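Local coordinates for protein TRAP dicarboxylate transporter, DctP subunit (PDB 4OVS) that binds succinate in the periplasm and probably hands this dicarboxylate to the membrane components of a TRAP transporter for uptake into the cell, at residues Ile86-Phe91 against Tyr236-Ser241; Ala78-Asn83 against Lys135-Leu140; Gln223-Leu228 against Lys293-Thr298; Lys148-Asn153 against Ser229-Leu234; Asp45-Arg50 against Gln258-Ala263. All blocks are in the same frame, centred on the assembly; numbering follows the deposited sequence.

Contact 1: residues Ile86-Phe91 against Tyr236-Ser241; sequences IAMPSF and YLVIMS
Ile86 pairs with Met240 where the short strand 86-87 runs antiparallel to strand 233-241. This is a non-hydrogen-bonded pair: the two side chains lie alongside each other, Ile86 CG1 touching Met240 CG at 3.9 Å, while Ile86 CD1 rests on the selenium of this selenomethionine. Ala87 and Ile239 form the hydrogen-bonded pair that follows. Ala87 N gives a nearly straight bond to Ile239 O (2.9 Å, 173° at the hydrogen), and Ile239 N returns one to Ala87 O. Selenomethionine Met88 lies just past the strand, yet its CG still sits beside Val238 CG2 at 3.7 Å. Pro89 then sets its ring across Ile239, CD against CG1, and its carbonyl O accepts from Leu237 N at 3.3 Å. Ser90 bridges to Tyr236 by backbone. The Tyr236 ring has its CG beside the backbone N (chi1 -46°), which brings CD1 to 3.3 Å from Met88 O and places the Pro89 carbonyl carbon at the ring edge. Phe91 closes the segment, its CE1 3.5 Å from Tyr236 C.

Tyr236 is a succinate-binding residue, and its OH is hydrogen-bonded to the bound succinate. Met88 O accepts from Lys40 NZ, another succinate-binding residue. The buried backbone ladder and the atoms packed against the ring probably help to set where the tyrosine hydroxyl stands, and the carbonyl of Met88 probably helps to position a ligand-binding lysine.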
# COMPACT_ATOMS: atom_id res chain seq x y z
N ILE A 86 -3.69 -3.36 16.18
CA ILE A 86 -3.73 -3.96 14.84
C ILE A 86 -3.51 -2.87 13.81
O ILE A 86 -4.07 -1.78 13.90
CB ILE A 86 -5.05 -4.72 14.58
CG1 ILE A 86 -5.21 -5.85 15.59
CG2 ILE A 86 -5.05 -5.36 13.21
CD1 ILE A 86 -6.38 -6.72 15.42
N ALA A 87 -2.62 -3.14 12.87
CA ALA A 87 -2.36 -2.25 11.77
C ALA A 87 -2.28 -3.01 10.42
O ALA A 87 -2.23 -4.26 10.38
CB ALA A 87 -1.13 -1.47 12.02
N MSE A 88 -2.30 -2.26 9.31
CA MSE A 88 -2.18 -2.86 7.98
C MSE A 88 -1.29 -2.06 7.04
O MSE A 88 -1.74 -1.58 5.99
CB MSE A 88 -3.54 -3.06 7.38
CG MSE A 88 -4.48 -3.90 8.17
SE MSE A 88 -5.61 -2.78 9.33
CE MSE A 88 -6.90 -4.11 9.83
N PRO A 89 -0.03 -1.88 7.41
CA PRO A 89 0.91 -0.99 6.71
C PRO A 89 1.25 -1.47 5.34
O PRO A 89 1.27 -2.67 5.12
CB PRO A 89 2.15 -1.03 7.61
CG PRO A 89 1.63 -1.45 8.92
CD PRO A 89 0.55 -2.40 8.65
N SER A 90 1.51 -0.57 4.39
CA SER A 90 1.97 -1.01 3.07
C SER A 90 3.40 -1.58 3.19
O SER A 90 4.11 -1.30 4.15
CB SER A 90 1.94 0.12 2.07
OG SER A 90 2.97 1.03 2.36
N PHE A 91 3.81 -2.37 2.20
CA PHE A 91 5.11 -3.02 2.23
C PHE A 91 6.24 -2.02 2.47
O PHE A 91 7.20 -2.28 3.21
CB PHE A 91 5.34 -3.80 0.91
CG PHE A 91 4.26 -4.85 0.60
CD1 PHE A 91 3.63 -5.52 1.62
CD2 PHE A 91 3.88 -5.10 -0.70
CE1 PHE A 91 2.63 -6.43 1.35
CE2 PHE A 91 2.87 -6.00 -0.98
CZ PHE A 91 2.27 -6.68 0.04
N TYR A 236 -0.46 -4.60 1.35
CA TYR A 236 -0.34 -4.48 2.79
C TYR A 236 -0.08 -5.84 3.48
O TYR A 236 -0.46 -6.89 2.98
CB TYR A 236 -1.66 -3.94 3.32
CG TYR A 236 -2.25 -2.76 2.56
CD1 TYR A 236 -1.72 -1.49 2.73
CD2 TYR A 236 -3.35 -2.91 1.71
CE1 TYR A 236 -2.24 -0.38 2.07
CE2 TYR A 236 -3.89 -1.78 1.04
CZ TYR A 236 -3.33 -0.53 1.25
OH TYR A 236 -3.77 0.60 0.60
N LEU A 237 0.56 -5.81 4.65
CA LEU A 237 0.69 -6.97 5.52
C LEU A 237 0.01 -6.59 6.82
O LEU A 237 0.35 -5.58 7.45
CB LEU A 237 2.13 -7.36 5.75
CG LEU A 237 2.28 -8.46 6.82
CD1 LEU A 237 1.66 -9.77 6.38
CD2 LEU A 237 3.72 -8.65 7.16
N VAL A 238 -1.01 -7.34 7.18
CA VAL A 238 -1.70 -7.11 8.46
C VAL A 238 -0.78 -7.57 9.56
O VAL A 238 -0.24 -8.70 9.51
CB VAL A 238 -3.04 -7.88 8.50
CG1 VAL A 238 -3.79 -7.69 9.83
CG2 VAL A 238 -3.93 -7.46 7.36
N ILE A 239 -0.57 -6.68 10.53
CA ILE A 239 0.19 -7.00 11.72
C ILE A 239 -0.50 -6.66 13.02
O ILE A 239 -1.34 -5.77 13.09
CB ILE A 239 1.54 -6.31 11.77
CG1 ILE A 239 1.36 -4.80 11.59
CG2 ILE A 239 2.48 -6.90 10.72
CD1 ILE A 239 2.60 -4.06 11.91
N MSE A 240 -0.10 -7.37 14.08
CA MSE A 240 -0.63 -7.10 15.40
C MSE A 240 0.48 -6.80 16.39
O MSE A 240 1.64 -7.16 16.18
CB MSE A 240 -1.48 -8.26 15.91
CG MSE A 240 -2.57 -8.73 15.04
SE MSE A 240 -3.93 -9.80 16.01
CE MSE A 240 -2.93 -11.49 16.23
N SER A 241 0.12 -6.10 17.45
CA SER A 241 1.06 -5.81 18.53
C SER A 241 1.34 -7.11 19.28
O SER A 241 0.42 -7.79 19.77
CB SER A 241 0.49 -4.77 19.50
OG SER A 241 1.26 -4.71 20.68

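Contact 2: residues Ala78-Asn83 against Lys135-Leu140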
# COMPACT_ATOMS: atom_id res chain seq x y z
N ALA A 78 3.71 2.61 18.17
CA ALA A 78 2.45 2.46 18.87
C ALA A 78 2.15 1.00 19.07
O ALA A 78 1.68 0.62 20.11
CB ALA A 78 1.30 3.12 18.06
N LEU A 79 2.38 0.18 18.05
CA LEU A 79 2.15 -1.24 18.16
C LEU A 79 3.19 -1.85 19.12
O LEU A 79 2.85 -2.62 20.00
CB LEU A 79 2.19 -1.92 16.78
CG LEU A 79 0.82 -2.31 16.17
CD1 LEU A 79 -0.10 -1.16 16.13
CD2 LEU A 79 0.97 -2.89 14.78
N LYS A 80 4.45 -1.45 19.00
CA LYS A 80 5.45 -1.96 19.93
C LYS A 80 5.05 -1.73 21.38
O LYS A 80 5.22 -2.61 22.21
CB LYS A 80 6.82 -1.33 19.67
CG LYS A 80 7.43 -1.77 18.33
CD LYS A 80 8.27 -3.05 18.47
CE LYS A 80 9.37 -3.08 17.40
NZ LYS A 80 10.43 -4.09 17.70
N LEU A 81 4.49 -0.57 21.67
CA LEU A 81 4.17 -0.20 23.05
C LEU A 81 2.79 -0.71 23.49
O LEU A 81 2.46 -0.66 24.67
CB LEU A 81 4.19 1.32 23.22
CG LEU A 81 5.53 2.02 23.36
CD1 LEU A 81 6.48 1.59 22.29
CD2 LEU A 81 5.37 3.53 23.29
N GLY A 82 1.98 -1.19 22.54
CA GLY A 82 0.62 -1.64 22.83
C GLY A 82 -0.46 -0.57 22.89
O GLY A 82 -1.60 -0.81 23.32
N ASN A 83 -0.10 0.63 22.48
CA ASN A 83 -1.07 1.74 22.37
C ASN A 83 -2.00 1.61 21.14
O ASN A 83 -3.05 2.25 21.04
CB ASN A 83 -0.30 3.05 22.33
CG ASN A 83 0.49 3.27 23.59
OD1 ASN A 83 0.00 2.99 24.68
ND2 ASN A 83 1.72 3.73 23.45
N LYS A 135 11.14 -9.37 14.00
CA LYS A 135 11.36 -8.01 14.49
C LYS A 135 10.28 -7.57 15.47
O LYS A 135 10.11 -6.38 15.72
CB LYS A 135 11.38 -7.02 13.32
CG LYS A 135 12.32 -7.39 12.19
CD LYS A 135 13.76 -7.45 12.62
CE LYS A 135 14.19 -6.14 13.23
NZ LYS A 135 15.64 -6.14 13.53
N GLY A 136 9.50 -8.51 15.99
CA GLY A 136 8.60 -8.20 17.09
C GLY A 136 7.19 -7.77 16.74
O GLY A 136 6.61 -6.95 17.45
N PHE A 137 6.63 -8.31 15.66
CA PHE A 137 5.21 -8.12 15.34
C PHE A 137 4.58 -9.46 15.07
O PHE A 137 5.26 -10.41 14.72
CB PHE A 137 5.02 -7.23 14.11
CG PHE A 137 5.53 -5.84 14.30
CD1 PHE A 137 4.79 -4.94 15.04
CD2 PHE A 137 6.76 -5.45 13.80
CE1 PHE A 137 5.26 -3.66 15.24
CE2 PHE A 137 7.23 -4.19 14.01
CZ PHE A 137 6.47 -3.28 14.73
N VAL A 138 3.27 -9.56 15.25
CA VAL A 138 2.59 -10.75 14.82
C VAL A 138 2.10 -10.50 13.39
O VAL A 138 1.22 -9.67 13.18
CB VAL A 138 1.38 -11.03 15.68
CG1 VAL A 138 0.79 -12.39 15.32
CG2 VAL A 138 1.77 -10.93 17.12
N ALA A 139 2.68 -11.21 12.44
CA ALA A 139 2.35 -11.08 11.03
C ALA A 139 1.20 -12.00 10.67
O ALA A 139 1.28 -13.20 10.89
CB ALA A 139 3.56 -11.43 10.17
N LEU A 140 0.15 -11.46 10.08
CA LEU A 140 -0.97 -12.28 9.68
C LEU A 140 -0.98 -12.36 8.15
O LEU A 140 -0.07 -12.93 7.58
CB LEU A 140 -2.27 -11.72 10.26
CG LEU A 140 -2.44 -11.70 11.77
CD1 LEU A 140 -3.67 -10.94 12.21
CD2 LEU A 140 -2.52 -13.07 12.27
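Leu79 and Lys80 close on the ring of Phe137 where the last turn of helix 75-81 meets the start of strand 137-152; the helix ends just beyond, in a Schellman motif at Gly82. Leu79 brings CB to the ring edge, in its plane, 3.9 Å from Phe137 CE1. Lys80 crosses the ring end at about a right angle: CG, CD and CE all pass close to CZ, with Lys80 CE 3.9 Å from Phe137 CZ. The bend at chi2 (-89°) carries the lysine chain past CZ and on to the turn before the strand. Phe137 has CG beside its own backbone N (chi1 -64°), and the ring reaches back to the helix; it also touches Ile239 of strand 233-241 and Val132 of helix 123-134. A serine in place of Phe137 would probably open a gap beside Leu79 CB and let the aliphatic part of Lys80 swing more freely.

Gly136 has a positive phi of 91°, and a CB on it would come tightly against the lysine amine. Beyond the ring, the helix and the turn before the strand are joined by one polar bond: Lys80 NZ donates to Lys135 O at 3.0 Å, approaching 31° out of the carbonyl plane.

Contact 3: residues Gln223-Leu228 against Lys293-Thr298; sequences QTDLTL and KIHTLT
Asp225 and His295 meet through a His-carboxylate hydrogen bond across two parallel strands, 225-227 and 293-295. His295 NE2 donates to Asp225 OD2 at 2.9 Å, with 171° at the hydrogen. The oxygen is met on its anti lone pair, away from OD1; it lies in the imidazole plane, and carboxylate and ring are nearly coplanar, 12° apart. His295 CG sits beside its backbone N (chi1 -48°), which leans the ring back past Leu226 O towards the aspartate. The other oxygen, Asp225 OD1, accepts from Thr224 OG1 at 2.9 Å, so each carboxylate oxygen has a donor.

Around this pair runs the parallel ladder. Lys293 N donates to Thr224 O, Leu226 N to Lys293 O, His295 N to Leu226 O at 2.7 Å, and Leu228 N to His295 O. Next to the histidine, Thr227 CG2 meets Leu297 CD2 at 3.7 Å, while Thr227 OG1 is hydrogen-bonded to Ile157 O. On the face of Leu226 and Ile294, Leu228 CD1 packs on Ile294 CG2 at 4.1 Å, and Ile282 of helix 253-289 covers Leu226 and Ile294. Further on, a water links Leu228 O to Leu297 N.

Thr224 and Asp225 both face Ser152 in a classic beta bulge. With its second oxygen engaged by Thr224, the carboxylate is held against rotation, and its charge would probably favour a protonated imidazole.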
# COMPACT_ATOMS: atom_id res chain seq x y z
N GLN A 223 -4.42 17.33 -8.94
CA GLN A 223 -3.48 16.93 -10.01
C GLN A 223 -4.14 17.15 -11.38
O GLN A 223 -5.33 16.88 -11.52
CB GLN A 223 -3.16 15.43 -9.89
CG GLN A 223 -2.42 15.04 -8.66
CD GLN A 223 -0.94 15.40 -8.74
OE1 GLN A 223 -0.09 14.53 -8.83
NE2 GLN A 223 -0.64 16.66 -8.63
N THR A 224 -3.38 17.63 -12.36
CA THR A 224 -3.91 18.00 -13.67
C THR A 224 -3.74 16.86 -14.69
O THR A 224 -4.44 16.84 -15.73
CB THR A 224 -3.24 19.27 -14.20
OG1 THR A 224 -1.83 19.06 -14.35
CG2 THR A 224 -3.43 20.40 -13.23
N ASP A 225 -2.86 15.90 -14.38
CA ASP A 225 -2.56 14.79 -15.27
C ASP A 225 -2.32 13.48 -14.55
O ASP A 225 -1.51 13.42 -13.62
CB ASP A 225 -1.34 15.11 -16.14
CG ASP A 225 -1.60 16.28 -17.10
OD1 ASP A 225 -1.35 17.43 -16.71
OD2 ASP A 225 -2.06 16.06 -18.25
N LEU A 226 -3.01 12.43 -15.00
CA LEU A 226 -2.85 11.06 -14.51
C LEU A 226 -2.46 10.11 -15.64
O LEU A 226 -3.11 10.07 -16.69
CB LEU A 226 -4.17 10.55 -13.89
CG LEU A 226 -4.18 9.07 -13.46
CD1 LEU A 226 -3.31 8.81 -12.29
CD2 LEU A 226 -5.61 8.62 -13.13
N THR A 227 -1.40 9.34 -15.41
CA THR A 227 -0.95 8.36 -16.40
C THR A 227 -1.12 6.95 -15.88
O THR A 227 -0.61 6.60 -14.81
CB THR A 227 0.52 8.62 -16.80
OG1 THR A 227 0.60 9.88 -17.45
CG2 THR A 227 1.02 7.58 -17.74
N LEU A 228 -1.84 6.13 -16.63
CA LEU A 228 -2.08 4.75 -16.20
C LEU A 228 -0.83 3.90 -16.48
O LEU A 228 -0.77 3.09 -17.40
CB LEU A 228 -3.35 4.19 -16.84
CG LEU A 228 -4.62 5.00 -16.54
CD1 LEU A 228 -5.82 4.47 -17.25
CD2 LEU A 228 -4.93 5.06 -15.09
N LYS A 293 -6.60 15.34 -17.17
CA LYS A 293 -6.46 14.54 -18.37
C LYS A 293 -5.90 13.18 -17.93
O LYS A 293 -4.99 13.14 -17.12
CB LYS A 293 -5.48 15.18 -19.35
CG LYS A 293 -5.79 16.60 -19.74
CD LYS A 293 -7.10 16.74 -20.51
CE LYS A 293 -7.09 15.98 -21.83
NZ LYS A 293 -8.32 16.26 -22.69
N ILE A 294 -6.46 12.10 -18.46
CA ILE A 294 -6.02 10.73 -18.17
C ILE A 294 -5.29 10.16 -19.39
O ILE A 294 -5.82 10.16 -20.49
CB ILE A 294 -7.22 9.88 -17.81
CG1 ILE A 294 -7.99 10.58 -16.70
CG2 ILE A 294 -6.83 8.43 -17.43
CD1 ILE A 294 -9.34 9.98 -16.44
N HIS A 295 -4.06 9.70 -19.22
CA HIS A 295 -3.27 9.23 -20.35
C HIS A 295 -2.98 7.78 -20.21
O HIS A 295 -2.61 7.34 -19.15
CB HIS A 295 -1.94 9.95 -20.44
CG HIS A 295 -2.05 11.42 -20.31
ND1 HIS A 295 -2.42 12.24 -21.36
CD2 HIS A 295 -1.86 12.24 -19.25
CE1 HIS A 295 -2.44 13.49 -20.95
NE2 HIS A 295 -2.11 13.52 -19.67
N THR A 296 -3.12 7.05 -21.31
CA THR A 296 -2.79 5.64 -21.37
C THR A 296 -1.54 5.48 -22.21
O THR A 296 -1.29 6.28 -23.08
CB THR A 296 -3.93 4.86 -22.00
OG1 THR A 296 -4.09 5.27 -23.34
CG2 THR A 296 -5.21 5.10 -21.29
N LEU A 297 -0.74 4.45 -21.96
CA LEU A 297 0.55 4.33 -22.63
C LEU A 297 0.51 3.40 -23.84
O LEU A 297 -0.22 2.41 -23.87
CB LEU A 297 1.62 3.86 -21.64
CG LEU A 297 1.91 4.75 -20.44
CD1 LEU A 297 2.95 4.09 -19.55
CD2 LEU A 297 2.37 6.15 -20.85
N THR A 298 1.33 3.70 -24.83
CA THR A 298 1.52 2.79 -25.93
C THR A 298 2.52 1.73 -25.48
O THR A 298 3.25 1.94 -24.52
CB THR A 298 2.07 3.51 -27.15
OG1 THR A 298 3.42 3.93 -26.89
CG2 THR A 298 1.20 4.73 -27.49
O HOH W 1 -1.47 3.01 -19.91

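Contact 4: residues Lys148-Asn153 against Ser229-Leu234; sequences KHLSSN and SNHGYL
Lys148 N donates to Gly232 O at 2.8 Å, the shortest of the direct hydrogen bonds that join the end of strand 137-152 to the loop leading into strand 233-241. Its own carbonyl takes a weak bond from His231 N at 3.3 Å. Two residues along, Leu150 N donates to Ser229 OG at 3.1 Å. That hydroxyl sits between the backbone N and carbonyl carbon of Ser229 (chi1 51°), and it also pairs with His231 ND1 at 2.8 Å, in the plane of the imidazole. One serine oxygen thus ties the strand backbone to a histidine ring. The far nitrogen, His231 NE2, is hydrogen-bonded to Glu208, and His231 CE1, the carbon between the two ring nitrogens, touches Leu150 CG at 3.7 Å.

Glu208 also forms a salt bridge with Lys148 NZ, which donates to a water that in turn bonds to Tyr233 O. The lysine reaches these partners by bending at chi3 over Gly232, where CE lies 3.6 Å from Gly232 C; a CB on this glycine would clash with it. The side chain of Leu234, in the strand, comes within about 4 Å of the bound succinate (nearest atoms). On the other side of the strand His149 and Asn230 lie alongside each other, ring and amide planes nearly perpendicular, with His149 CE1 3.2 Å from Asn230 OD1. A second water joins His149 NE2 to that amide oxygen.

Polar groups here are answered by backbone partners, by Glu208 and by two waters. Glu208, shared by lysine and histidine, probably steadies the lysine's charge and may favour protonation of His231.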
# COMPACT_ATOMS: atom_id res chain seq x y z
N LYS A 148 0.19 0.92 -9.21
CA LYS A 148 0.38 2.33 -8.94
C LYS A 148 0.43 3.13 -10.25
O LYS A 148 0.87 2.60 -11.28
CB LYS A 148 1.68 2.55 -8.18
CG LYS A 148 1.70 2.01 -6.76
CD LYS A 148 2.98 2.43 -6.04
CE LYS A 148 4.21 1.89 -6.77
NZ LYS A 148 5.44 1.97 -5.96
N HIS A 149 0.03 4.41 -10.19
CA HIS A 149 -0.03 5.27 -11.39
C HIS A 149 0.55 6.63 -11.11
O HIS A 149 0.37 7.17 -10.03
CB HIS A 149 -1.48 5.45 -11.80
CG HIS A 149 -2.20 4.17 -11.97
ND1 HIS A 149 -1.92 3.31 -13.01
CD2 HIS A 149 -3.14 3.57 -11.21
CE1 HIS A 149 -2.67 2.23 -12.88
NE2 HIS A 149 -3.42 2.36 -11.81
N LEU A 150 1.26 7.17 -12.09
CA LEU A 150 1.90 8.44 -11.94
C LEU A 150 0.94 9.60 -12.26
O LEU A 150 0.22 9.57 -13.27
CB LEU A 150 3.09 8.52 -12.90
CG LEU A 150 4.34 7.70 -12.66
CD1 LEU A 150 5.29 7.88 -13.83
CD2 LEU A 150 5.00 8.10 -11.37
N SER A 151 0.97 10.64 -11.44
CA SER A 151 0.21 11.86 -11.72
C SER A 151 1.09 13.05 -11.48
O SER A 151 2.10 12.95 -10.80
CB SER A 151 -1.01 11.96 -10.80
OG SER A 151 -0.60 12.01 -9.45
N SER A 152 0.67 14.20 -11.99
CA SER A 152 1.44 15.42 -11.84
C SER A 152 0.56 16.63 -11.94
O SER A 152 -0.56 16.56 -12.47
CB SER A 152 2.50 15.49 -12.94
OG SER A 152 3.24 16.70 -12.90
N ASN A 153 1.08 17.75 -11.44
CA ASN A 153 0.52 19.09 -11.65
C ASN A 153 1.31 19.89 -12.66
O ASN A 153 0.93 21.00 -13.00
CB ASN A 153 0.57 19.91 -10.37
CG ASN A 153 -0.70 19.85 -9.60
OD1 ASN A 153 -1.78 19.70 -10.18
ND2 ASN A 153 -0.60 19.99 -8.29
N SER A 229 0.18 4.13 -15.67
CA SER A 229 1.51 3.54 -15.85
C SER A 229 1.66 2.14 -15.27
O SER A 229 2.44 1.35 -15.75
CB SER A 229 2.55 4.46 -15.23
OG SER A 229 2.20 4.79 -13.91
N ASN A 230 0.93 1.82 -14.21
CA ASN A 230 1.01 0.47 -13.69
C ASN A 230 2.44 0.06 -13.42
O ASN A 230 2.80 -1.07 -13.61
CB ASN A 230 0.39 -0.51 -14.68
CG ASN A 230 -1.10 -0.40 -14.73
OD1 ASN A 230 -1.79 -0.75 -13.80
ND2 ASN A 230 -1.61 0.13 -15.83
N HIS A 231 3.25 0.97 -12.93
CA HIS A 231 4.68 0.76 -13.00
C HIS A 231 5.22 0.05 -11.76
O HIS A 231 6.32 -0.45 -11.78
CB HIS A 231 5.35 2.10 -13.21
CG HIS A 231 5.12 3.03 -12.08
ND1 HIS A 231 4.03 3.86 -12.00
CD2 HIS A 231 5.80 3.19 -10.92
CE1 HIS A 231 4.07 4.53 -10.86
NE2 HIS A 231 5.13 4.13 -10.19
N GLY A 232 4.44 0.02 -10.68
CA GLY A 232 4.83 -0.73 -9.48
C GLY A 232 3.58 -1.14 -8.69
O GLY A 232 2.47 -0.72 -9.05
N TYR A 233 3.74 -1.93 -7.63
CA TYR A 233 2.58 -2.49 -6.92
C TYR A 233 2.55 -2.00 -5.47
O TYR A 233 3.58 -1.78 -4.89
CB TYR A 233 2.57 -4.06 -6.98
CG TYR A 233 1.44 -4.60 -6.15
CD1 TYR A 233 0.14 -4.64 -6.65
CD2 TYR A 233 1.64 -5.00 -4.85
CE1 TYR A 233 -0.95 -5.08 -5.85
CE2 TYR A 233 0.57 -5.48 -4.05
CZ TYR A 233 -0.72 -5.50 -4.58
OH TYR A 233 -1.78 -5.90 -3.78
N LEU A 234 1.36 -1.86 -4.90
CA LEU A 234 1.19 -1.45 -3.52
C LEU A 234 0.19 -2.41 -2.86
O LEU A 234 -0.94 -2.60 -3.36
CB LEU A 234 0.70 -0.01 -3.44
CG LEU A 234 0.88 0.75 -2.11
CD1 LEU A 234 0.71 2.27 -2.35
CD2 LEU A 234 -0.15 0.33 -1.07
O HOH W 2 5.04 0.33 -3.82
O HOH W 3 -4.63 -0.27 -12.51

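Contact 5: residues Asp45-Arg50 against Gln258-Ala263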
# COMPACT_ATOMS: atom_id res chain seq x y z
N ASP A 45 -13.21 -2.53 8.66
CA ASP A 45 -14.56 -2.42 9.24
C ASP A 45 -15.28 -3.77 9.25
O ASP A 45 -16.00 -4.11 10.20
CB ASP A 45 -15.40 -1.38 8.47
CG ASP A 45 -15.06 0.08 8.84
OD1 ASP A 45 -14.48 0.33 9.93
OD2 ASP A 45 -15.48 0.97 8.04
N PHE A 46 -15.03 -4.58 8.25
CA PHE A 46 -15.60 -5.93 8.21
C PHE A 46 -14.99 -6.79 9.31
O PHE A 46 -15.69 -7.44 10.07
CB PHE A 46 -15.40 -6.53 6.82
CG PHE A 46 -16.08 -7.82 6.62
CD1 PHE A 46 -15.43 -8.99 6.90
CD2 PHE A 46 -17.40 -7.89 6.23
CE1 PHE A 46 -16.04 -10.23 6.75
CE2 PHE A 46 -18.03 -9.14 6.09
CZ PHE A 46 -17.33 -10.30 6.35
N PHE A 47 -13.68 -6.74 9.43
CA PHE A 47 -13.01 -7.38 10.60
C PHE A 47 -13.65 -6.99 11.88
O PHE A 47 -14.02 -7.85 12.68
CB PHE A 47 -11.57 -7.00 10.63
CG PHE A 47 -10.85 -7.41 11.88
CD1 PHE A 47 -10.62 -8.77 12.16
CD2 PHE A 47 -10.35 -6.47 12.76
CE1 PHE A 47 -9.96 -9.14 13.30
CE2 PHE A 47 -9.66 -6.86 13.89
CZ PHE A 47 -9.45 -8.19 14.15
N ALA A 48 -13.86 -5.69 12.08
CA ALA A 48 -14.38 -5.21 13.34
C ALA A 48 -15.77 -5.76 13.62
O ALA A 48 -16.08 -6.24 14.72
CB ALA A 48 -14.42 -3.66 13.33
N LYS A 49 -16.61 -5.71 12.62
CA LYS A 49 -17.96 -6.25 12.73
C LYS A 49 -17.96 -7.76 13.07
O LYS A 49 -18.74 -8.23 13.90
CB LYS A 49 -18.67 -6.03 11.41
CG LYS A 49 -20.15 -6.33 11.47
CD LYS A 49 -20.78 -6.32 10.06
CE LYS A 49 -20.77 -7.69 9.37
NZ LYS A 49 -21.65 -7.79 8.14
N ARG A 50 -17.10 -8.53 12.41
CA ARG A 50 -17.10 -10.00 12.60
C ARG A 50 -16.59 -10.43 14.00
O ARG A 50 -17.14 -11.35 14.62
CB ARG A 50 -16.32 -10.67 11.50
CG ARG A 50 -16.98 -10.58 10.14
CD ARG A 50 -18.31 -11.34 10.12
NE ARG A 50 -18.10 -12.78 10.27
CZ ARG A 50 -18.86 -13.62 10.97
NH1 ARG A 50 -19.90 -13.19 11.68
NH2 ARG A 50 -18.53 -14.91 10.99
N GLN A 258 -10.35 -15.97 13.25
CA GLN A 258 -11.30 -16.35 12.24
C GLN A 258 -11.81 -15.04 11.56
O GLN A 258 -11.83 -14.91 10.34
CB GLN A 258 -12.44 -17.18 12.85
CG GLN A 258 -13.43 -17.61 11.80
CD GLN A 258 -14.68 -18.26 12.34
OE1 GLN A 258 -14.65 -19.05 13.29
NE2 GLN A 258 -15.80 -17.97 11.69
N ALA A 259 -12.16 -14.06 12.39
CA ALA A 259 -12.57 -12.75 11.90
C ALA A 259 -11.58 -12.22 10.87
O ALA A 259 -11.98 -11.78 9.78
CB ALA A 259 -12.69 -11.84 13.01
N MSE A 260 -10.30 -12.28 11.17
CA MSE A 260 -9.32 -11.76 10.23
C MSE A 260 -9.21 -12.55 8.93
O MSE A 260 -9.05 -11.94 7.84
CB MSE A 260 -7.94 -11.66 10.85
CG MSE A 260 -6.93 -10.90 9.95
SE MSE A 260 -7.46 -9.04 9.58
CE MSE A 260 -7.09 -8.29 11.33
N LYS A 261 -9.27 -13.89 9.02
CA LYS A 261 -9.30 -14.73 7.83
C LYS A 261 -10.44 -14.34 6.86
O LYS A 261 -10.23 -14.15 5.67
CB LYS A 261 -9.43 -16.21 8.26
CG LYS A 261 -9.25 -17.22 7.11
CD LYS A 261 -9.67 -18.65 7.55
CE LYS A 261 -9.53 -19.71 6.46
NZ LYS A 261 -8.11 -20.00 6.03
N GLU A 262 -11.64 -14.25 7.39
CA GLU A 262 -12.80 -13.87 6.62
C GLU A 262 -12.63 -12.48 6.00
O GLU A 262 -12.97 -12.26 4.83
CB GLU A 262 -14.04 -13.92 7.52
CG GLU A 262 -14.36 -15.28 7.95
CD GLU A 262 -15.64 -15.39 8.76
OE1 GLU A 262 -16.49 -14.47 8.68
OE2 GLU A 262 -15.81 -16.41 9.44
N ALA A 263 -12.05 -11.57 6.77
CA ALA A 263 -11.88 -10.20 6.36
C ALA A 263 -10.86 -10.07 5.25
O ALA A 263 -10.99 -9.22 4.36
CB ALA A 263 -11.49 -9.32 7.56
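Phe47 and Met260 form the apolar centre, where helix 39-54 crosses helix 253-289; the axes of the two short segments come within 8.5 Å, their directions 145° apart. The methyl CE of selenomethionine Met260 stands over the middle of the Phe47 ring, 3.5 Å from the centroid and 10° off the ring normal, a CH-pi contact; the selenium itself lies obliquely to the ring in a Met-aromatic contact. With CG anti to the backbone N (chi1 171°), Phe47 extends its ring to the second helix, where CD1 meets Ala259 CB at 3.8 Å. Small residues allow the close approach: Ala263 CB touches Phe47 CB at 3.8 Å.

Next comes Phe46, whose CD1 lies 3.8 Å from Ala263 CA, its ring stacked on Tyr266. Arg50 CB sits by Ala259, and from there the chain bends at chi2 and chi3 to lead its guanidinium to Glu262. The salt bridge is side-on: Arg50 NE donates to Glu262 OE1 at 2.8 Å and Arg50 NH2 to the same oxygen at 3.1 Å, the two flat groups nearly coplanar. Glu262 OE2 is held by Gln258 NE2 at 2.7 Å, one turn back on its own helix. Arg50 NH1 has a second salt bridge, to Glu53. A glutamine in place of Glu262 would probably leave Arg50 without its charged mate across the helices.

Beneath the helices lies the sheet: Phe47 touches Val61 of strand 59-64 and Ile86 of strand 86-87, while Met260 reaches Leu140 and Trp143 of strand 137-152.

From the N terminus, helix 39-54 enters contact 5, whose loop closes only at helix 253-289 and encloses contacts 1, 2 and 4. Helix 75-81 then opens contact 2, which closes at the start of strand 137-152; strand 86-87 follows and opens contact 1, so the two cross. Contact 1 closes on strand 233-241, with contact 4, opened by the end of strand 137-152, lying within its span. Contact 3 opens at 223-228, crosses contacts 1, 4 and 5, and closes at strand 293-295. Contacts 1, 2 and 5 gather on one flank, contacts 3 and 4 on the other, joined by long strands 137-152 and 233-241.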